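Local coordinates for conserved hypothetical protein (Pseudomonas aeruginosa, PDB 1YLL) that is of unknown function but belongs to the HutD family, whose beta-barrel domains are of the cupin type, at residues D[124-129]-D[189-194]. Residues are numbered along the deposited sequence; the frame is centred on the assembly and turned at random.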
loop_
_atom_site.group_PDB
_atom_site.type_symbol
_atom_site.label_atom_id
_atom_site.label_comp_id
_atom_site.label_asym_id
_atom_site.label_seq_id
_atom_site.Cartn_x
_atom_site.Cartn_y
_atom_site.Cartn_z
ATOM N N LEU D 124 -0.743 20.521 -14.716
ATOM C CA LEU D 124 -1.220 19.369 -15.455
ATOM C C LEU D 124 -0.023 18.702 -16.081
ATOM O O LEU D 124 0.776 19.366 -16.774
ATOM C CB LEU D 124 -2.221 19.796 -16.542
ATOM C CG LEU D 124 -2.790 18.641 -17.385
ATOM C CD1 LEU D 124 -4.243 18.989 -17.834
ATOM C CD2 LEU D 124 -1.897 18.294 -18.611
ATOM N N GLN D 125 0.111 17.388 -15.858
ATOM C CA GLN D 125 1.248 16.679 -16.434
ATOM C C GLN D 125 0.952 15.214 -16.761
ATOM O O GLN D 125 0.420 14.502 -15.934
ATOM C CB GLN D 125 2.439 16.711 -15.456
ATOM C CG GLN D 125 3.685 15.995 -16.004
ATOM C CD GLN D 125 4.912 16.150 -15.172
ATOM O OE1 GLN D 125 4.846 16.548 -14.023
ATOM N NE2 GLN D 125 6.072 15.826 -15.762
ATOM N N TRP D 126 1.294 14.792 -17.973
ATOM C CA TRP D 126 1.142 13.383 -18.370
ATOM C C TRP D 126 2.356 12.643 -17.838
ATOM O O TRP D 126 3.477 13.093 -18.019
ATOM C CB TRP D 126 1.104 13.277 -19.903
ATOM C CG TRP D 126 -0.239 13.610 -20.424
ATOM C CD1 TRP D 126 -0.660 14.835 -20.940
ATOM C CD2 TRP D 126 -1.375 12.757 -20.461
ATOM N NE1 TRP D 126 -1.964 14.764 -21.296
ATOM C CE2 TRP D 126 -2.446 13.510 -21.010
ATOM C CE3 TRP D 126 -1.606 11.433 -20.082
ATOM C CZ2 TRP D 126 -3.722 12.973 -21.187
ATOM C CZ3 TRP D 126 -2.871 10.900 -20.257
ATOM C CH2 TRP D 126 -3.912 11.660 -20.804
ATOM N N LEU D 127 2.102 11.524 -17.146
ATOM C CA LEU D 127 3.163 10.708 -16.550
ATOM C C LEU D 127 3.007 9.266 -17.006
ATOM O O LEU D 127 1.906 8.740 -17.008
ATOM C CB LEU D 127 3.023 10.771 -15.035
ATOM C CG LEU D 127 3.176 12.169 -14.412
ATOM C CD1 LEU D 127 2.630 12.174 -12.977
ATOM C CD2 LEU D 127 4.624 12.577 -14.455
ATOM N N ARG D 128 4.119 8.614 -17.379
ATOM C CA ARG D 128 4.020 7.206 -17.784
ATOM C C ARG D 128 4.478 6.423 -16.567
ATOM O O ARG D 128 5.640 6.543 -16.153
ATOM C CB ARG D 128 4.936 6.879 -18.958
ATOM C CG ARG D 128 4.670 5.482 -19.547
ATOM C CD ARG D 128 5.512 5.235 -20.801
ATOM N NE ARG D 128 5.085 4.043 -21.538
ATOM C CZ ARG D 128 5.788 2.916 -21.624
ATOM N NH1 ARG D 128 5.317 1.894 -22.327
ATOM N NH2 ARG D 128 6.954 2.809 -20.999
ATOM N N VAL D 129 3.563 5.655 -15.991
ATOM C CA VAL D 129 3.866 4.859 -14.808
ATOM C C VAL D 129 4.488 3.531 -15.260
ATOM O O VAL D 129 3.817 2.687 -15.836
ATOM C CB VAL D 129 2.596 4.584 -13.973
ATOM C CG1 VAL D 129 2.979 3.798 -12.722
ATOM C CG2 VAL D 129 1.936 5.897 -13.553
ATOM N N TRP D 189 -0.052 5.312 -18.969
ATOM C CA TRP D 189 -0.014 6.755 -18.964
ATOM C C TRP D 189 -1.154 7.276 -18.124
ATOM O O TRP D 189 -2.276 6.777 -18.219
ATOM C CB TRP D 189 -0.176 7.277 -20.393
ATOM C CG TRP D 189 1.079 7.290 -21.204
ATOM C CD1 TRP D 189 1.461 6.376 -22.175
ATOM C CD2 TRP D 189 2.125 8.255 -21.132
ATOM N NE1 TRP D 189 2.675 6.729 -22.702
ATOM C CE2 TRP D 189 3.110 7.877 -22.083
ATOM C CE3 TRP D 189 2.337 9.411 -20.351
ATOM C CZ2 TRP D 189 4.282 8.611 -22.275
ATOM C CZ3 TRP D 189 3.497 10.132 -20.535
ATOM C CH2 TRP D 189 4.466 9.736 -21.496
ATOM N N VAL D 190 -0.849 8.277 -17.304
ATOM C CA VAL D 190 -1.846 8.947 -16.460
ATOM C C VAL D 190 -1.652 10.445 -16.606
ATOM O O VAL D 190 -0.597 10.889 -17.028
ATOM C CB VAL D 190 -1.689 8.581 -14.934
ATOM C CG1 VAL D 190 -1.861 7.064 -14.730
ATOM C CG2 VAL D 190 -0.349 8.975 -14.435
ATOM N N CYS D 191 -2.694 11.222 -16.290
ATOM C CA CYS D 191 -2.561 12.669 -16.333
ATOM C C CYS D 191 -2.898 13.145 -14.933
ATOM O O CYS D 191 -4.012 12.906 -14.421
ATOM C CB CYS D 191 -3.499 13.269 -17.346
ATOM S SG CYS D 191 -3.128 15.057 -17.610
ATOM N N ALA D 192 -1.917 13.775 -14.307
ATOM C CA ALA D 192 -2.063 14.288 -12.957
ATOM C C ALA D 192 -2.442 15.761 -13.077
ATOM O O ALA D 192 -1.655 16.548 -13.605
ATOM C CB ALA D 192 -0.749 14.149 -12.221
ATOM N N VAL D 193 -3.617 16.108 -12.562
ATOM C CA VAL D 193 -4.105 17.498 -12.595
ATOM C C VAL D 193 -4.230 17.973 -11.135
ATOM O O VAL D 193 -4.942 17.344 -10.357
ATOM C CB VAL D 193 -5.474 17.575 -13.283
ATOM C CG1 VAL D 193 -6.008 19.017 -13.225
ATOM C CG2 VAL D 193 -5.323 17.185 -14.748
ATOM N N GLU D 194 -3.545 19.060 -10.770
ATOM C CA GLU D 194 -3.611 19.547 -9.391
ATOM C C GLU D 194 -4.121 20.969 -9.428
ATOM O O GLU D 194 -3.717 21.753 -10.291
ATOM C CB GLU D 194 -2.227 19.426 -8.717
ATOM C CG GLU D 194 -1.789 17.945 -8.718
ATOM C CD GLU D 194 -0.307 17.697 -8.480
ATOM O OE1 GLU D 194 0.293 16.839 -9.216
ATOM O OE2 GLU D 194 0.238 18.325 -7.552
#
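Cys-191 lies across one face of the Trp-126 indole: its CB sits 3.6 Å from the centroid of the six-membered ring, almost on the ring normal, and SG, anti to the backbone N (chi1 -170°), reaches over the five-membered ring. The same sulfur touches Leu-124 CD2 at 3.6 Å, and Leu-124 CD1 runs on alongside Val-193 CG2. Around this core Leu-113 packs on Leu-124 and Val-193, Phe-111 on Cys-191, and Trp-126 NE1 is hydrogen-bonded to Ser-66 OG. On the reverse face of the sheet, Leu-127 CD1 meets Ala-192 CB at 4.0 Å, while Val-190 CG2 touches Leu-127 CB. Val-129 and Val-190 cross obliquely through their CG2 methyls. Between these layers, four backbone hydrogen bonds tie two antiparallel hydrogen-bonded pairs, Gln-125 with Ala-192 and Leu-127 with Val-190. The straightest, Leu-127 N to Val-190 O, is 2.8 Å long with an angle of 171° at the hydrogen. Strand 120-129 is outermost in this chain; at Leu-124 it pairs antiparallel with a strand of the second subunit, whose Arg-123 salt-bridges the buried Glu-194 carboxylate. Toward the exposed end, Arg-128 CB stands 3.6 Å above the centre of the Trp-189 six-membered ring, and the extended Arg-128 chain passes Trp-189 NE1 to a guanidinium turned 57° from that ring plane and salt-bridged to Glu-130. Each tryptophan thus leans across its non-hydrogen-bonded partner. The chemistry implies a mainly apolar, backbone-stitched joint of a cupin-type barrel, its charged ends held in salt bridges.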